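PcyX_EBK42635 (Marine metagenome, PDB 5OWG) probably catalyses the ferredoxin-dependent four-electron reduction of the open-chain tetrapyrrole biliverdin to the phycobilin phycoerythrobilin. Local coordinates at residues P35-F40 and I57-L62. Numbering follows the deposited sequence.
Sequences PGMERF and IRRAHL
Met37 sits on a short 3-10 turn, residues 37-39, and faces His61 on strand 57-67, the two CA atoms 10.5 Å apart, so side chains alone bridge the gap. The strand belongs to the central antiparallel sheet of the alpha/beta/alpha sandwich that ferredoxin-dependent bilin reductases adopt, and it is broken by a classic beta bulge, with Arg58 and Arg59 both opposite Phe81. The contact illustrates how a single methyl can fill the angle between two polar groups. The Met37 side chain leaves the backbone toward the strand, keeps CG anti to N (chi1 -163°), then bends at chi2 and chi3. This brings CE over one face of the His61 imidazole, 4.1 Å from its centroid, in a CH-pi contact whose closest ring atom is NE2 (3.7 Å from CE). The sulfur SD lies obliquely to the same ring. At the Arg59 guanidinium the methyl instead arrives at the edge, near the plane. His61 CB lies 3.3 Å above the plane of that guanidinium, offset toward its rim, and so the two strand residues pack on each other as well as on the methionine. Both polar ends also have partners outside the two segments: Arg59 NE forms a salt bridge with Glu34 and NH1 bonds to Leu231 O, while His61 NE2 is hydrogen-bonded to Asn49 of the adjacent strand. These bonds probably limit the rotation of both flat groups. On the loop side, Gly36 O accepts from two donors of Arg39, its backbone N and its side-chain NE, the latter at 2.8 Å, in the carbonyl plane on a lone pair and nearly in the guanidinium plane.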
loop_
_atom_site.group_PDB
_atom_site.type_symbol
_atom_site.label_atom_id
_atom_site.label_comp_id
_atom_site.label_asym_id
_atom_site.label_seq_id
_atom_site.Cartn_x
_atom_site.Cartn_y
_atom_site.Cartn_z
ATOM N N PRO A 35 10.169 7.028 10.261
ATOM C CA PRO A 35 10.041 8.277 11.022
ATOM C C PRO A 35 8.715 8.972 10.747
ATOM O O PRO A 35 8.315 9.154 9.594
ATOM C CB PRO A 35 11.229 9.111 10.529
ATOM C CG PRO A 35 12.214 8.123 10.042
ATOM C CD PRO A 35 11.422 6.981 9.487
ATOM N N GLY A 36 8.033 9.369 11.822
ATOM C CA GLY A 36 6.778 10.078 11.740
ATOM C C GLY A 36 5.549 9.198 11.866
ATOM O O GLY A 36 4.489 9.688 12.277
ATOM N N MET A 37 5.664 7.912 11.527
ATOM C CA MET A 37 4.495 7.040 11.510
ATOM C C MET A 37 3.944 6.774 12.904
ATOM O O MET A 37 2.765 6.425 13.029
ATOM C CB MET A 37 4.836 5.711 10.835
ATOM C CG MET A 37 3.610 4.919 10.401
ATOM S SD MET A 37 2.788 5.662 8.981
ATOM C CE MET A 37 3.953 5.286 7.670
ATOM N N GLU A 38 4.760 6.924 13.951
ATOM C CA GLU A 38 4.257 6.715 15.305
ATOM C C GLU A 38 3.066 7.612 15.608
ATOM O O GLU A 38 2.282 7.300 16.512
ATOM C CB GLU A 38 5.370 6.950 16.333
ATOM C CG GLU A 38 5.761 8.410 16.554
ATOM C CD GLU A 38 6.437 9.033 15.347
ATOM O OE1 GLU A 38 6.986 8.280 14.516
ATOM O OE2 GLU A 38 6.420 10.276 15.229
ATOM N N ARG A 39 2.911 8.715 14.874
ATOM C CA ARG A 39 1.777 9.608 15.065
ATOM C C ARG A 39 0.483 9.039 14.501
ATOM O O ARG A 39 -0.571 9.660 14.676
ATOM C CB ARG A 39 2.057 10.960 14.406
ATOM C CG ARG A 39 3.376 11.599 14.809
ATOM C CD ARG A 39 3.701 12.788 13.920
ATOM N NE ARG A 39 3.889 12.397 12.524
ATOM C CZ ARG A 39 4.009 13.253 11.514
ATOM N NH1 ARG A 39 3.958 14.561 11.732
ATOM N NH2 ARG A 39 4.178 12.801 10.278
ATOM N N PHE A 40 0.532 7.887 13.823
ATOM C CA PHE A 40 -0.638 7.347 13.140
ATOM C C PHE A 40 -0.890 5.883 13.487
ATOM O O PHE A 40 -1.570 5.182 12.731
ATOM C CB PHE A 40 -0.490 7.516 11.627
ATOM C CG PHE A 40 -0.051 8.892 11.221
ATOM C CD1 PHE A 40 -0.826 9.998 11.531
ATOM C CD2 PHE A 40 1.137 9.083 10.536
ATOM C CE1 PHE A 40 -0.426 11.267 11.164
ATOM C CE2 PHE A 40 1.543 10.352 10.164
ATOM C CZ PHE A 40 0.761 11.445 10.479
ATOM N N ILE A 57 12.721 -3.893 -2.416
ATOM C CA ILE A 57 11.530 -3.073 -2.226
ATOM C C ILE A 57 11.850 -2.053 -1.142
ATOM O O ILE A 57 11.954 -2.408 0.040
ATOM C CB ILE A 57 10.311 -3.924 -1.845
ATOM C CG1 ILE A 57 9.952 -4.885 -2.984
ATOM C CG2 ILE A 57 9.115 -3.043 -1.501
ATOM C CD1 ILE A 57 9.218 -6.125 -2.519
ATOM N N ARG A 58 12.001 -0.785 -1.534
ATOM C CA ARG A 58 12.378 0.238 -0.564
ATOM C C ARG A 58 11.270 0.504 0.444
ATOM O O ARG A 58 11.559 0.843 1.598
ATOM C CB ARG A 58 12.764 1.540 -1.275
ATOM C CG ARG A 58 11.616 2.292 -1.934
ATOM C CD ARG A 58 12.078 3.659 -2.416
ATOM N NE ARG A 58 11.009 4.393 -3.091
ATOM C CZ ARG A 58 10.133 5.188 -2.482
ATOM N NH1 ARG A 58 10.178 5.370 -1.168
ATOM N NH2 ARG A 58 9.201 5.805 -3.195
ATOM N N ARG A 59 10.008 0.358 0.045
ATOM C CA ARG A 59 8.913 0.677 0.951
ATOM C C ARG A 59 7.692 -0.178 0.649
ATOM O O ARG A 59 7.244 -0.260 -0.499
ATOM C CB ARG A 59 8.551 2.163 0.864
ATOM C CG ARG A 59 7.518 2.595 1.888
ATOM C CD ARG A 59 7.353 4.105 1.918
ATOM N NE ARG A 59 6.512 4.543 3.032
ATOM C CZ ARG A 59 5.196 4.733 2.962
ATOM N NH1 ARG A 59 4.541 4.530 1.825
ATOM N NH2 ARG A 59 4.531 5.132 4.037
ATOM N N ALA A 60 7.166 -0.811 1.696
ATOM C CA ALA A 60 5.903 -1.540 1.654
ATOM C C ALA A 60 5.094 -1.099 2.862
ATOM O O ALA A 60 5.543 -1.270 3.999
ATOM C CB ALA A 60 6.132 -3.053 1.675
ATOM N N HIS A 61 3.908 -0.541 2.625
ATOM C CA HIS A 61 3.172 0.194 3.648
ATOM C C HIS A 61 1.765 -0.367 3.765
ATOM O O HIS A 61 1.021 -0.388 2.779
ATOM C CB HIS A 61 3.134 1.687 3.304
ATOM C CG HIS A 61 2.325 2.514 4.254
ATOM N ND1 HIS A 61 1.771 3.723 3.894
ATOM C CD2 HIS A 61 1.986 2.315 5.549
ATOM C CE1 HIS A 61 1.120 4.232 4.925
ATOM N NE2 HIS A 61 1.235 3.397 5.943
ATOM N N LEU A 62 1.398 -0.806 4.967
ATOM C CA LEU A 62 0.060 -1.312 5.253
ATOM C C LEU A 62 -0.650 -0.324 6.167
ATOM O O LEU A 62 -0.223 -0.108 7.306
ATOM C CB LEU A 62 0.116 -2.696 5.901
ATOM C CG LEU A 62 -1.243 -3.305 6.267
ATOM C CD1 LEU A 62 -2.032 -3.662 5.014
ATOM C CD2 LEU A 62 -1.071 -4.519 7.166
#